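Local structure of pectate lyase II (Xanthomonas campestris pv. campestris, 2QY1) at residues G1-T9 / G160-Y168. The protein probably cleaves pectate, a plant cell-wall polysaccharide, by the lyase reaction of polysaccharide lyase family 1. The protein carries 2 engineered substitutions. Numbering follows the deposited sequence.
Sequences GPVGYGAGT and GVHHVTVSY. Engineered in segment 1-9: Gly-8 (natural residue Ala).
The right-handed parallel beta-helix of the pectate lyases is covered here by its own N-terminal loop, whose Val-3, Tyr-5 and Gly-6 settle on His-163 and Thr-165 of one coil. Strand 164-167 runs parallel to strands 129-137 and 193-202 on one face of the solenoid, and the chain turns a corner at His-163. Side chains alternate: Val-164 and Val-166 point away from the loop and touch Met-157 of another strand, whereas Thr-165 points at the loop.

The hydroxyl of Thr-165 carries both direct hydrogen bonds between the segments. OG1 of Thr-165 gives its proton to O of Val-3 at 2.8 Å, rising 52° out of the carbonyl plane. The same OG1 accepts N-H of Gly-6 at 2.9 Å along a bent path. Chi1 of -72° sets OG1 beside the backbone N; the same rotation puts CG2 anti to that N, in tight contact with O of Val-3 (3.1 Å). Gly-6 passes close over the strand, its N 3.5 Å from C of Val-164.

At the corner, the rings of Tyr-5 and His-163 meet obliquely, planes at 80°, with CD1 of Tyr-5 3.9 Å from CD2 of His-163. CB of His-163 packs 3.3 Å from O of Tyr-5, and that oxygen accepts a hydrogen bond from NZ of Lys-128. At another edge of the imidazole, and in its plane, ND1 of His-162 pairs with ND1 of His-163 almost straight; either could be the donor. Farther along, one water accepts N-H of Val-3 at 2.9 Å and donates to OG of Ser-167 at 3.1 Å.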
loop_
_atom_site.group_PDB
_atom_site.type_symbol
_atom_site.label_atom_id
_atom_site.label_comp_id
_atom_site.label_asym_id
_atom_site.label_seq_id
_atom_site.Cartn_x
_atom_site.Cartn_y
_atom_site.Cartn_z
ATOM N N GLY A 1 -14.565 -8.739 -7.573
ATOM C CA GLY A 1 -13.912 -7.574 -8.236
ATOM C C GLY A 1 -13.513 -6.486 -7.254
ATOM O O GLY A 1 -13.950 -6.503 -6.096
ATOM N N PRO A 2 -12.678 -5.533 -7.709
ATOM C CA PRO A 2 -12.240 -4.403 -6.887
ATOM C C PRO A 2 -13.385 -3.472 -6.493
ATOM O O PRO A 2 -14.298 -3.229 -7.290
ATOM C CB PRO A 2 -11.248 -3.667 -7.796
ATOM C CG PRO A 2 -11.599 -4.084 -9.172
ATOM C CD PRO A 2 -12.086 -5.491 -9.057
ATOM N N VAL A 3 -13.328 -2.971 -5.263
ATOM C CA VAL A 3 -14.278 -1.978 -4.777
ATOM C C VAL A 3 -13.519 -0.683 -4.492
ATOM O O VAL A 3 -12.438 -0.708 -3.912
ATOM C CB VAL A 3 -15.013 -2.472 -3.502
ATOM C CG1 VAL A 3 -15.935 -1.389 -2.941
ATOM C CG2 VAL A 3 -15.809 -3.740 -3.799
ATOM N N GLY A 4 -14.078 0.445 -4.913
ATOM C CA GLY A 4 -13.450 1.737 -4.653
ATOM C C GLY A 4 -12.954 2.410 -5.915
ATOM O O GLY A 4 -13.461 2.144 -7.005
ATOM N N TYR A 5 -11.956 3.280 -5.771
ATOM C CA TYR A 5 -11.414 4.021 -6.912
ATOM C C TYR A 5 -10.771 3.119 -7.973
ATOM O O TYR A 5 -10.678 3.500 -9.143
ATOM C CB TYR A 5 -10.427 5.094 -6.453
ATOM C CG TYR A 5 -11.064 6.353 -5.892
ATOM C CD1 TYR A 5 -11.908 7.144 -6.676
ATOM C CD2 TYR A 5 -10.796 6.770 -4.590
ATOM C CE1 TYR A 5 -12.486 8.309 -6.165
ATOM C CE2 TYR A 5 -11.365 7.936 -4.071
ATOM C CZ TYR A 5 -12.208 8.697 -4.864
ATOM O OH TYR A 5 -12.770 9.846 -4.356
ATOM N N GLY A 6 -10.342 1.926 -7.561
ATOM C CA GLY A 6 -9.787 0.939 -8.491
ATOM C C GLY A 6 -10.834 0.035 -9.128
ATOM O O GLY A 6 -10.486 -0.933 -9.805
ATOM N N ALA A 7 -12.115 0.350 -8.920
ATOM C CA ALA A 7 -13.212 -0.459 -9.463
ATOM C C ALA A 7 -13.153 -0.533 -10.986
ATOM O O ALA A 7 -12.821 0.446 -11.653
ATOM C CB ALA A 7 -14.560 0.078 -9.008
ATOM N N GLY A 8 -13.466 -1.704 -11.527
ATOM C CA GLY A 8 -13.431 -1.911 -12.970
ATOM C C GLY A 8 -12.096 -2.417 -13.483
ATOM O O GLY A 8 -11.967 -2.734 -14.665
ATOM N N THR A 9 -11.098 -2.483 -12.601
ATOM C CA THR A 9 -9.796 -3.057 -12.943
ATOM C C THR A 9 -9.953 -4.564 -13.134
ATOM O O THR A 9 -10.464 -5.253 -12.253
ATOM C CB THR A 9 -8.729 -2.770 -11.856
ATOM O OG1 THR A 9 -8.570 -1.355 -11.700
ATOM C CG2 THR A 9 -7.383 -3.384 -12.236
ATOM N N GLY A 160 1.346 11.107 -9.391
ATOM C CA GLY A 160 0.062 11.204 -10.075
ATOM C C GLY A 160 -0.629 9.913 -10.463
ATOM O O GLY A 160 -1.527 9.925 -11.306
ATOM N N VAL A 161 -0.217 8.800 -9.858
ATOM C CA VAL A 161 -0.952 7.546 -9.989
ATOM C C VAL A 161 -2.372 7.796 -9.477
ATOM O O VAL A 161 -2.556 8.375 -8.401
ATOM C CB VAL A 161 -0.286 6.401 -9.190
ATOM C CG1 VAL A 161 -1.100 5.117 -9.295
ATOM C CG2 VAL A 161 1.138 6.166 -9.680
ATOM N N HIS A 162 -3.370 7.382 -10.253
ATOM C CA HIS A 162 -4.760 7.661 -9.891
ATOM C C HIS A 162 -5.695 6.477 -10.102
ATOM O O HIS A 162 -5.432 5.613 -10.933
ATOM C CB HIS A 162 -5.278 8.901 -10.629
ATOM C CG HIS A 162 -5.282 8.769 -12.121
ATOM N ND1 HIS A 162 -6.409 8.427 -12.836
ATOM C CD2 HIS A 162 -4.299 8.951 -13.034
ATOM C CE1 HIS A 162 -6.121 8.400 -14.124
ATOM N NE2 HIS A 162 -4.845 8.713 -14.271
ATOM N N HIS A 163 -6.785 6.465 -9.333
ATOM C CA HIS A 163 -7.824 5.427 -9.396
ATOM C C HIS A 163 -7.303 4.034 -9.063
ATOM O O HIS A 163 -7.155 3.163 -9.930
ATOM C CB HIS A 163 -8.592 5.494 -10.717
ATOM C CG HIS A 163 -9.413 6.736 -10.850
ATOM N ND1 HIS A 163 -8.943 7.878 -11.461
ATOM C CD2 HIS A 163 -10.658 7.032 -10.406
ATOM C CE1 HIS A 163 -9.871 8.817 -11.409
ATOM N NE2 HIS A 163 -10.920 8.330 -10.771
ATOM N N VAL A 164 -7.038 3.853 -7.774
ATOM C CA VAL A 164 -6.390 2.665 -7.236
ATOM C C VAL A 164 -7.171 2.158 -6.030
ATOM O O VAL A 164 -7.628 2.948 -5.199
ATOM C CB VAL A 164 -4.927 2.982 -6.809
ATOM C CG1 VAL A 164 -4.262 1.782 -6.139
ATOM C CG2 VAL A 164 -4.103 3.440 -8.017
ATOM N N THR A 165 -7.336 0.839 -5.953
ATOM C CA THR A 165 -7.842 0.195 -4.748
ATOM C C THR A 165 -6.741 -0.649 -4.112
ATOM O O THR A 165 -6.135 -1.503 -4.764
ATOM C CB THR A 165 -9.102 -0.659 -5.019
ATOM O OG1 THR A 165 -10.216 0.204 -5.265
ATOM C CG2 THR A 165 -9.432 -1.547 -3.819
ATOM N N VAL A 166 -6.487 -0.370 -2.838
ATOM C CA VAL A 166 -5.539 -1.112 -2.024
ATOM C C VAL A 166 -6.385 -1.828 -0.970
ATOM O O VAL A 166 -6.797 -1.217 0.018
ATOM C CB VAL A 166 -4.514 -0.149 -1.356
ATOM C CG1 VAL A 166 -3.559 -0.896 -0.443
ATOM C CG2 VAL A 166 -3.739 0.640 -2.417
ATOM N N SER A 167 -6.658 -3.114 -1.193
ATOM C CA SER A 167 -7.624 -3.839 -0.365
ATOM C C SER A 167 -7.146 -5.201 0.137
ATOM O O SER A 167 -6.422 -5.913 -0.560
ATOM C CB SER A 167 -8.949 -4.000 -1.112
ATOM O OG SER A 167 -8.755 -4.665 -2.353
ATOM N N TYR A 168 -7.568 -5.547 1.355
ATOM C CA TYR A 168 -7.305 -6.859 1.964
ATOM C C TYR A 168 -5.830 -7.264 1.990
ATOM O O TYR A 168 -5.506 -8.450 1.907
ATOM C CB TYR A 168 -8.140 -7.955 1.291
ATOM C CG TYR A 168 -9.633 -7.769 1.427
ATOM C CD1 TYR A 168 -10.320 -8.291 2.519
ATOM C CD2 TYR A 168 -10.361 -7.080 0.458
ATOM C CE1 TYR A 168 -11.695 -8.131 2.648
ATOM C CE2 TYR A 168 -11.741 -6.910 0.582
ATOM C CZ TYR A 168 -12.396 -7.437 1.680
ATOM O OH TYR A 168 -13.755 -7.277 1.814
HETATM O O HOH W 1 -11.698 -4.358 -3.253
#